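Local coordinates for protein aminoacyl-histidine dipeptidase (Vibrio alginolyticus, PDB 3MRU) that probably hydrolyses dipeptides, with a preference for hydrophobic ones including prolyl amino acids, as a zinc-dependent metallopeptidase of the M20C family, at residues A[179-185]-A[428-434]; A[218-222]-A[366-370]; A[409-415]-A[449-453]; A[225-229]-A[295-299]. All coordinates share one frame; numbering follows the deposited sequence.

Contact 1: residues A[179-185]-A[428-434]; sequences EVYMGCA and NIMVIHA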
# COMPACT_ATOMS: atom_id res chain seq x y z
N GLU A 179 6.54 -14.63 -6.71
CA GLU A 179 5.46 -13.91 -6.03
C GLU A 179 4.72 -12.99 -6.98
O GLU A 179 5.17 -11.89 -7.24
CB GLU A 179 6.07 -13.06 -4.92
CG GLU A 179 6.42 -13.84 -3.68
CD GLU A 179 6.48 -12.97 -2.44
OE1 GLU A 179 5.83 -11.88 -2.45
OE2 GLU A 179 7.16 -13.37 -1.46
N VAL A 180 3.59 -13.44 -7.48
CA VAL A 180 2.79 -12.62 -8.37
C VAL A 180 1.59 -11.91 -7.73
O VAL A 180 1.15 -12.26 -6.63
CB VAL A 180 2.32 -13.42 -9.59
CG1 VAL A 180 2.86 -12.79 -10.84
CG2 VAL A 180 2.76 -14.86 -9.47
N TYR A 181 1.08 -10.91 -8.44
CA TYR A 181 -0.06 -10.12 -8.01
C TYR A 181 -1.15 -10.12 -9.06
O TYR A 181 -0.90 -9.83 -10.23
CB TYR A 181 0.36 -8.69 -7.67
CG TYR A 181 1.21 -8.60 -6.42
CD1 TYR A 181 2.32 -7.76 -6.38
CD2 TYR A 181 0.92 -9.37 -5.30
CE1 TYR A 181 3.12 -7.70 -5.24
CE2 TYR A 181 1.70 -9.31 -4.17
CZ TYR A 181 2.80 -8.47 -4.14
OH TYR A 181 3.58 -8.42 -3.00
N MET A 182 -2.36 -10.47 -8.64
CA MET A 182 -3.49 -10.47 -9.56
C MET A 182 -4.55 -9.45 -9.14
O MET A 182 -5.56 -9.27 -9.83
CB MET A 182 -4.11 -11.86 -9.71
CG MET A 182 -4.54 -12.51 -8.41
SD MET A 182 -5.13 -14.20 -8.67
CE MET A 182 -6.48 -13.95 -9.85
N GLY A 183 -4.29 -8.79 -8.01
CA GLY A 183 -5.19 -7.76 -7.54
C GLY A 183 -4.67 -7.01 -6.34
O GLY A 183 -3.76 -7.48 -5.63
N CYS A 184 -5.25 -5.83 -6.12
CA CYS A 184 -5.02 -5.07 -4.89
C CYS A 184 -6.23 -4.23 -4.47
O CYS A 184 -7.18 -4.08 -5.22
CB CYS A 184 -3.77 -4.19 -5.02
SG CYS A 184 -3.93 -2.94 -6.27
N ALA A 185 -6.15 -3.71 -3.26
CA ALA A 185 -7.18 -2.86 -2.70
C ALA A 185 -7.02 -1.39 -3.08
O ALA A 185 -5.91 -0.86 -3.10
CB ALA A 185 -7.20 -3.00 -1.18
N ASN A 428 3.92 -18.11 -5.84
CA ASN A 428 3.04 -17.77 -4.73
C ASN A 428 2.17 -16.60 -5.17
O ASN A 428 2.40 -15.46 -4.77
CB ASN A 428 3.86 -17.41 -3.49
CG ASN A 428 3.04 -16.69 -2.44
OD1 ASN A 428 3.58 -16.12 -1.49
ND2 ASN A 428 1.72 -16.72 -2.60
N ILE A 429 1.16 -16.89 -5.99
CA ILE A 429 0.27 -15.84 -6.52
C ILE A 429 -0.49 -15.21 -5.36
O ILE A 429 -0.89 -15.91 -4.45
CB ILE A 429 -0.76 -16.40 -7.53
CG1 ILE A 429 -0.08 -16.87 -8.81
CG2 ILE A 429 -1.81 -15.36 -7.92
CD1 ILE A 429 -0.91 -17.75 -9.72
N MET A 430 -0.67 -13.88 -5.41
CA MET A 430 -1.23 -13.14 -4.27
C MET A 430 -2.22 -12.02 -4.59
O MET A 430 -2.45 -11.68 -5.75
CB MET A 430 -0.12 -12.55 -3.43
CG MET A 430 0.50 -13.55 -2.53
SD MET A 430 1.53 -12.74 -1.31
CE MET A 430 0.40 -12.67 0.09
N VAL A 431 -2.81 -11.48 -3.53
CA VAL A 431 -3.62 -10.26 -3.58
C VAL A 431 -3.29 -9.48 -2.32
O VAL A 431 -3.56 -9.95 -1.22
CB VAL A 431 -5.14 -10.57 -3.62
CG1 VAL A 431 -5.94 -9.30 -3.47
CG2 VAL A 431 -5.51 -11.20 -4.91
N ILE A 432 -2.67 -8.31 -2.46
CA ILE A 432 -2.38 -7.50 -1.28
C ILE A 432 -3.49 -6.53 -1.01
O ILE A 432 -4.06 -5.93 -1.92
CB ILE A 432 -1.00 -6.73 -1.27
CG1 ILE A 432 -0.46 -6.47 -2.67
CG2 ILE A 432 0.02 -7.45 -0.40
CD1 ILE A 432 -1.20 -5.40 -3.44
N HIS A 433 -3.77 -6.37 0.27
CA HIS A 433 -4.79 -5.45 0.69
C HIS A 433 -4.07 -4.12 0.82
O HIS A 433 -3.96 -3.56 1.93
CB HIS A 433 -5.39 -5.92 2.02
CG HIS A 433 -6.82 -5.54 2.18
ND1 HIS A 433 -7.80 -5.96 1.31
CD2 HIS A 433 -7.44 -4.75 3.09
CE1 HIS A 433 -8.96 -5.44 1.67
NE2 HIS A 433 -8.77 -4.71 2.75
N ALA A 434 -3.58 -3.62 -0.33
CA ALA A 434 -2.78 -2.40 -0.40
C ALA A 434 -2.79 -1.79 -1.80
O ALA A 434 -3.30 -2.38 -2.76
CB ALA A 434 -1.38 -2.63 0.07

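Contact 2: residues A[218-222]-A[366-370]; sequences GHSGC and CLIRS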
# COMPACT_ATOMS: atom_id res chain seq x y z
N GLY A 218 -0.20 -2.92 13.86
CA GLY A 218 0.02 -3.41 12.51
C GLY A 218 -0.39 -2.40 11.47
O GLY A 218 -0.81 -1.28 11.78
N HIS A 219 -0.29 -2.81 10.22
CA HIS A 219 -0.60 -1.96 9.12
C HIS A 219 -2.02 -2.26 8.66
O HIS A 219 -2.34 -3.39 8.28
CB HIS A 219 0.42 -2.28 8.05
CG HIS A 219 0.06 -1.79 6.69
ND1 HIS A 219 -0.50 -2.62 5.73
CD2 HIS A 219 0.22 -0.59 6.10
CE1 HIS A 219 -0.68 -1.93 4.62
NE2 HIS A 219 -0.25 -0.70 4.81
N SER A 220 -2.88 -1.24 8.69
CA SER A 220 -4.30 -1.37 8.34
C SER A 220 -4.59 -2.21 7.10
O SER A 220 -5.68 -2.73 6.94
CB SER A 220 -4.94 0.02 8.17
OG SER A 220 -4.98 0.44 6.82
N GLY A 221 -3.62 -2.34 6.20
CA GLY A 221 -3.86 -3.08 4.97
C GLY A 221 -3.49 -4.53 4.75
O GLY A 221 -4.31 -5.34 4.31
N CYS A 222 -2.24 -4.84 5.07
CA CYS A 222 -1.71 -6.18 4.89
C CYS A 222 -2.03 -6.99 6.18
O CYS A 222 -2.09 -8.22 6.12
CB CYS A 222 -0.21 -6.17 4.57
SG CYS A 222 0.19 -5.88 2.78
N CYS A 366 -10.28 7.48 9.76
CA CYS A 366 -10.30 6.09 9.35
C CYS A 366 -10.06 5.90 7.85
O CYS A 366 -10.13 6.85 7.06
CB CYS A 366 -11.62 5.43 9.77
SG CYS A 366 -13.02 5.89 8.73
N LEU A 367 -9.78 4.67 7.46
CA LEU A 367 -9.35 4.40 6.11
C LEU A 367 -9.96 3.12 5.56
O LEU A 367 -9.66 2.02 6.04
CB LEU A 367 -7.81 4.36 6.04
CG LEU A 367 -7.14 3.87 4.76
CD1 LEU A 367 -7.43 4.80 3.61
CD2 LEU A 367 -5.65 3.79 4.96
N ILE A 368 -10.83 3.26 4.57
CA ILE A 368 -11.50 2.11 4.01
C ILE A 368 -10.65 1.58 2.88
O ILE A 368 -10.16 2.35 2.04
CB ILE A 368 -12.90 2.49 3.47
CG1 ILE A 368 -13.72 3.17 4.56
CG2 ILE A 368 -13.61 1.26 2.94
CD1 ILE A 368 -14.96 3.91 4.07
N ARG A 369 -10.48 0.26 2.87
CA ARG A 369 -9.80 -0.43 1.79
C ARG A 369 -10.76 -1.40 1.15
O ARG A 369 -11.68 -1.91 1.81
CB ARG A 369 -8.66 -1.23 2.35
CG ARG A 369 -7.57 -0.41 2.86
CD ARG A 369 -6.59 -1.34 3.49
NE ARG A 369 -5.49 -0.64 4.13
CZ ARG A 369 -4.62 0.12 3.48
NH1 ARG A 369 -4.74 0.30 2.17
NH2 ARG A 369 -3.65 0.72 4.15
N SER A 370 -10.53 -1.67 -0.14
CA SER A 370 -11.33 -2.64 -0.88
C SER A 370 -10.72 -2.98 -2.24
O SER A 370 -10.06 -2.14 -2.85
CB SER A 370 -12.78 -2.17 -0.97
OG SER A 370 -13.52 -3.13 -1.69

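Contact 3: residues A[409-415]-A[449-453]; sequences SEIMAIF and DMVSF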
# COMPACT_ATOMS: atom_id res chain seq x y z
N SER A 409 -8.14 -15.85 -15.08
CA SER A 409 -7.96 -14.98 -16.22
C SER A 409 -6.91 -15.66 -17.08
O SER A 409 -6.10 -16.47 -16.58
CB SER A 409 -7.48 -13.59 -15.77
OG SER A 409 -6.14 -13.64 -15.28
N GLU A 410 -6.93 -15.33 -18.38
CA GLU A 410 -5.95 -15.84 -19.35
C GLU A 410 -4.49 -15.85 -18.88
O GLU A 410 -3.82 -16.90 -18.87
CB GLU A 410 -5.94 -14.92 -20.59
CG GLU A 410 -7.28 -14.78 -21.33
CD GLU A 410 -7.15 -13.91 -22.59
OE1 GLU A 410 -6.75 -12.73 -22.48
OE2 GLU A 410 -7.47 -14.42 -23.69
N ILE A 411 -4.04 -14.67 -18.46
CA ILE A 411 -2.64 -14.35 -18.18
C ILE A 411 -2.21 -14.91 -16.82
O ILE A 411 -1.12 -15.45 -16.69
CB ILE A 411 -2.32 -12.82 -18.36
CG1 ILE A 411 -0.88 -12.60 -18.88
CG2 ILE A 411 -2.74 -11.97 -17.16
CD1 ILE A 411 0.24 -13.00 -17.91
N MET A 412 -3.08 -14.82 -15.82
CA MET A 412 -2.78 -15.45 -14.56
C MET A 412 -2.57 -16.94 -14.76
O MET A 412 -1.62 -17.51 -14.23
CB MET A 412 -3.90 -15.20 -13.54
CG MET A 412 -3.48 -15.47 -12.09
SD MET A 412 -1.80 -14.87 -11.66
CE MET A 412 -1.84 -13.18 -12.27
N ALA A 413 -3.47 -17.55 -15.55
CA ALA A 413 -3.45 -18.98 -15.81
C ALA A 413 -2.15 -19.37 -16.48
O ALA A 413 -1.45 -20.28 -16.04
CB ALA A 413 -4.63 -19.38 -16.68
N ILE A 414 -1.85 -18.65 -17.56
CA ILE A 414 -0.62 -18.84 -18.30
C ILE A 414 0.57 -18.74 -17.38
O ILE A 414 1.26 -19.73 -17.15
CB ILE A 414 -0.50 -17.84 -19.44
CG1 ILE A 414 -1.52 -18.19 -20.50
CG2 ILE A 414 0.89 -17.87 -20.02
CD1 ILE A 414 -1.41 -19.58 -21.20
N PHE A 415 0.78 -17.55 -16.82
CA PHE A 415 1.88 -17.30 -15.93
C PHE A 415 2.02 -18.46 -14.97
O PHE A 415 3.11 -18.98 -14.78
CB PHE A 415 1.65 -16.01 -15.16
CG PHE A 415 2.81 -15.62 -14.29
CD1 PHE A 415 3.08 -16.30 -13.12
CD2 PHE A 415 3.63 -14.56 -14.65
CE1 PHE A 415 4.14 -15.95 -12.33
CE2 PHE A 415 4.69 -14.19 -13.87
CZ PHE A 415 4.95 -14.89 -12.70
N ASP A 449 -6.75 -7.20 -18.06
CA ASP A 449 -6.28 -7.91 -16.87
C ASP A 449 -4.77 -7.77 -16.89
O ASP A 449 -4.21 -7.24 -17.85
CB ASP A 449 -6.62 -9.40 -16.97
CG ASP A 449 -5.95 -10.06 -18.17
OD1 ASP A 449 -5.76 -9.36 -19.21
OD2 ASP A 449 -5.63 -11.29 -18.08
N MET A 450 -4.12 -8.26 -15.84
CA MET A 450 -2.70 -8.03 -15.68
C MET A 450 -2.04 -8.81 -14.56
O MET A 450 -2.69 -9.55 -13.82
CB MET A 450 -2.43 -6.53 -15.50
CG MET A 450 -3.31 -5.83 -14.50
SD MET A 450 -3.25 -4.04 -14.71
CE MET A 450 -4.14 -3.88 -16.27
N VAL A 451 -0.72 -8.63 -14.48
CA VAL A 451 0.11 -9.34 -13.53
C VAL A 451 1.23 -8.41 -13.11
O VAL A 451 1.61 -7.52 -13.85
CB VAL A 451 0.77 -10.62 -14.12
CG1 VAL A 451 1.15 -11.57 -13.01
CG2 VAL A 451 -0.16 -11.33 -15.04
N SER A 452 1.76 -8.68 -11.93
CA SER A 452 2.87 -7.95 -11.40
C SER A 452 3.81 -8.93 -10.71
O SER A 452 3.44 -9.58 -9.74
CB SER A 452 2.37 -6.88 -10.43
OG SER A 452 3.26 -6.70 -9.33
N PHE A 453 5.02 -9.03 -11.23
CA PHE A 453 6.09 -9.85 -10.64
C PHE A 453 7.44 -9.23 -11.03
O PHE A 453 7.54 -8.52 -12.06
CB PHE A 453 6.19 -11.16 -11.40
CG PHE A 453 6.48 -10.96 -12.86
CD1 PHE A 453 5.57 -10.30 -13.68
CD2 PHE A 453 7.68 -11.39 -13.40
CE1 PHE A 453 5.84 -10.09 -15.03
CE2 PHE A 453 7.95 -11.19 -14.75
CZ PHE A 453 7.03 -10.54 -15.57

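Contact 4: residues A[225-229]-A[295-299]; sequences HTGRG and LGKIE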
# COMPACT_ATOMS: atom_id res chain seq x y z
N HIS A 225 -6.74 -8.82 8.30
CA HIS A 225 -7.32 -10.16 8.43
C HIS A 225 -7.05 -10.83 9.77
O HIS A 225 -7.87 -11.63 10.22
CB HIS A 225 -6.73 -11.09 7.37
CG HIS A 225 -5.23 -11.11 7.37
ND1 HIS A 225 -4.49 -11.79 8.32
CD2 HIS A 225 -4.33 -10.49 6.56
CE1 HIS A 225 -3.20 -11.61 8.09
NE2 HIS A 225 -3.07 -10.83 7.03
N THR A 226 -5.93 -10.51 10.40
CA THR A 226 -5.57 -11.10 11.69
C THR A 226 -6.56 -10.68 12.78
O THR A 226 -7.44 -9.86 12.55
CB THR A 226 -4.15 -10.69 12.12
OG1 THR A 226 -3.36 -10.40 10.96
CG2 THR A 226 -3.49 -11.81 12.91
N GLY A 227 -6.41 -11.27 13.97
CA GLY A 227 -7.29 -10.96 15.08
C GLY A 227 -7.00 -9.65 15.80
O GLY A 227 -7.69 -9.32 16.77
N ARG A 228 -5.99 -8.90 15.33
CA ARG A 228 -5.42 -7.77 16.08
C ARG A 228 -6.47 -6.78 16.59
O ARG A 228 -7.39 -6.44 15.87
CB ARG A 228 -4.38 -7.03 15.25
CG ARG A 228 -3.36 -7.93 14.60
CD ARG A 228 -1.98 -7.96 15.31
NE ARG A 228 -1.07 -8.86 14.60
CZ ARG A 228 -0.41 -8.55 13.47
NH1 ARG A 228 -0.54 -7.34 12.91
NH2 ARG A 228 0.38 -9.45 12.90
N GLY A 229 -6.31 -6.33 17.82
CA GLY A 229 -7.30 -5.46 18.44
C GLY A 229 -7.12 -4.03 18.00
O GLY A 229 -6.05 -3.65 17.55
N LEU A 295 -8.79 -11.87 23.45
CA LEU A 295 -7.71 -11.66 22.48
C LEU A 295 -6.37 -12.32 22.89
O LEU A 295 -5.36 -12.22 22.17
CB LEU A 295 -7.53 -10.16 22.21
CG LEU A 295 -8.77 -9.33 21.86
CD1 LEU A 295 -8.49 -7.84 22.01
CD2 LEU A 295 -9.26 -9.64 20.45
N GLY A 296 -6.39 -13.02 24.02
CA GLY A 296 -5.19 -13.64 24.59
C GLY A 296 -4.35 -14.48 23.64
O GLY A 296 -3.13 -14.52 23.77
N LYS A 297 -4.99 -15.15 22.69
CA LYS A 297 -4.27 -15.99 21.74
C LYS A 297 -3.35 -15.13 20.84
O LYS A 297 -2.12 -15.30 20.87
CB LYS A 297 -5.24 -16.85 20.92
CG LYS A 297 -4.64 -18.10 20.28
CD LYS A 297 -3.64 -17.80 19.14
CE LYS A 297 -4.28 -17.01 17.99
NZ LYS A 297 -3.43 -16.95 16.76
N ILE A 298 -3.96 -14.21 20.08
CA ILE A 298 -3.24 -13.31 19.16
C ILE A 298 -2.57 -12.10 19.88
O ILE A 298 -1.49 -11.66 19.49
CB ILE A 298 -4.15 -12.86 17.93
CG1 ILE A 298 -3.30 -12.32 16.77
CG2 ILE A 298 -5.24 -11.86 18.35
CD1 ILE A 298 -2.48 -13.37 16.03
N GLU A 299 -3.22 -11.61 20.94
CA GLU A 299 -2.75 -10.42 21.63
C GLU A 299 -2.12 -10.78 22.96
O GLU A 299 -2.80 -10.90 23.99
CB GLU A 299 -3.90 -9.43 21.82
CG GLU A 299 -4.50 -8.85 20.53
CD GLU A 299 -3.65 -7.73 19.90
OE1 GLU A 299 -4.07 -7.17 18.86
OE2 GLU A 299 -2.57 -7.41 20.44

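Contact 1: residues A[179-185]-A[428-434]
Tyr181 and Met430 are paired, side chains side by side, where the first part of strand 181-199 runs parallel to strand 430-432, a short parallel beta pairing in a two-domain M20 peptidase. The backbone of Met430 reaches to both neighbours of Tyr181. Its N donates to Val180 O at 2.7 Å, and its O accepts from Met182 N at 3.1 Å. Past the corner that the chain turns at Met182, the pairing continues only weakly, with a long, weak bond from Ile432 N to Gly183 O.

The side chains follow this register. With CG anti to the carbonyl carbon (chi1 -69°), the Tyr181 ring lies alongside Met430, whose CB meets the ring edge, while Ile432 CG1 sits over one face as a CH-pi contact. Val180 CG2 touches Ile429 CG1 at 3.5 Å, and Met182 SD meets Ile429 CG2 at 3.6 Å.

Helix 410-420 backs this apolar group, Phe415 touching Val180 and Met412 touching Met182. The Tyr181 side chain lies about 8 Å from that of the zinc ligand Asp173. At the far end, where Ser349 OG is hydrogen-bonded to His433 NE2, Ala185 CB rests over the imidazole face, 4.1 Å from the ring centroid.

Contact 2: residues A[218-222]-A[366-370]
Arg369 extends from strand 361-370 to the hydroxyl of Ser220 and holds it side-on with two nitrogens, a double grip on one oxygen that limits rotation of the guanidinium group. NE lies 2.9 Å and NH2 3.0 Å from Ser220 OG. Sharing a single acceptor leaves both bonds bent, with angles at the hydrogen of 140° and 136°, and OG tilts somewhat out of the guanidinium plane. The arginine chain, extended from CG to NE, spans the gap between the backbones. Around this bond the packing is close: Gly221 lies against the arginine through its CA, and Leu367 CD2 lies over one guanidinium face, toward its rim.

The His219 side is looser. This partly exposed residue brings its ring in obliquely, with NE2 3.7 Å from Arg369 NH2 and the two planes 37° apart. Within its own loop the imidazole is held by Cys222 N, which donates to His219 ND1 at 2.9 Å.

The grip ties the loop after strand 218-219, itself paired with strand 261-262 in the M20 dimerisation region, to strand 361-370 of the large mixed sheet. That strand runs between strands 346-358 and 181-199, and its Ile368 packs on helix 373-389.

Contact 3: residues A[409-415]-A[449-453]
Val451 receives most of the apolar contact, with one branch turned to each of two helix residues. Its CG2 meets Ile411 CD1 at 3.3 Å, and its CG1 meets Met412 CE at 3.5 Å. The methionine chain, bent at chi2 and chi3, curls its methyl end back toward the strand although its CB does not point at it. Val451 CG1 also lies over one face of the Phe415 ring, 4.2 Å from CD2.

The aromatic contact is an edge-to-face pair. Phe415, its CG anti to the backbone N (chi1 -175°), points an edge at the face of Phe453, with centroids 5.4 Å apart and planes at 66°.

These contacts fasten helix 410-420 onto strand 449-452, an outermost strand of the mixed beta sheet whose strand 75-80 ends in the zinc ligand His80. Helix and strand axes run 37° apart in direction and approach to 7.8 Å. Leu482 of helix 469-485 touches both Ile411 and Phe415.

Polar groups gather at the helix start, with no hydrogen bond between the segments. Ser409 is the N-cap residue, and its OG accepts a weak bond from Met412 N. Asp449 OD2 lies against Ile411 CG2 and 3.7 Å from Ser409 OG, near the helix N-terminus, which would probably stabilise its charge. Glu410 OE1, of like charge and 4.8 Å from Asp449 OD2, probably works against this; Glu410 OE2 forms a long, weak ion pair with Lys73.

Contact 4: residues A[225-229]-A[295-299]
A bend at chi2 (-78°), following a chi1 of -65° that sets CG anti to the carbonyl carbon, folds the Glu299 side chain so that its carboxylate reaches the backbone of Gly229. Gly229 N donates to Glu299 OE1 at 2.6 Å, nearly straight at 167°, meeting the oxygen on its anti side and somewhat out of the carboxylate plane. OE2 accepts from Lys216 N. One buried carboxylate thus ties two separate pieces of backbone to the loop that carries it, and the two bonds restrain its rotation.

Arg228 lies close by without forming a salt bridge: its NE is 5.5 Å from Glu299 OE1, and its guanidinium plane stands almost perpendicular to the carboxylate. Its NH1 is instead hydrogen-bonded to Gly217 O. The opposite charge may still help to keep the glutamate ionised.

Apolar contact comes from Ile298. Its CD1 touches Thr226 CG2 at 3.6 Å, and its CG2 lies 3.8 Å from Gly227 C. Leu295 CD2 approaches the same glycine, 4.0 Å from its O.

Segment 225-229 lies in the loop leading to helix 231-242, and segment 295-299 carries the chain out of the end of helix 277-295; the contact joins these two connections in the M20 dimerisation region.

How the contacts relate
The contacts form a series running from the zinc-binding part of the molecule into the dimerisation region. Contact 3 and contact 1 have centres 11 Å apart and touch, Tyr181 meeting Ser452. Contact 1 and contact 2, with centres 15 Å apart, meet where Ile432 packs on Cys222 and Ala185 on Ser370; strands 181-199 and 361-370 are neighbours in one sheet. Contact 4 touches contact 2 lightly, and its centre is about 34 Å from that of contact 3. In sequence, 179-185 and 428-434 enclose both contacts 2 and 4, while contacts 1 and 3 alternate. Contact 1 therefore links packing beside the sheet that carries zinc ligand His80 to the sheet leading into the other domain.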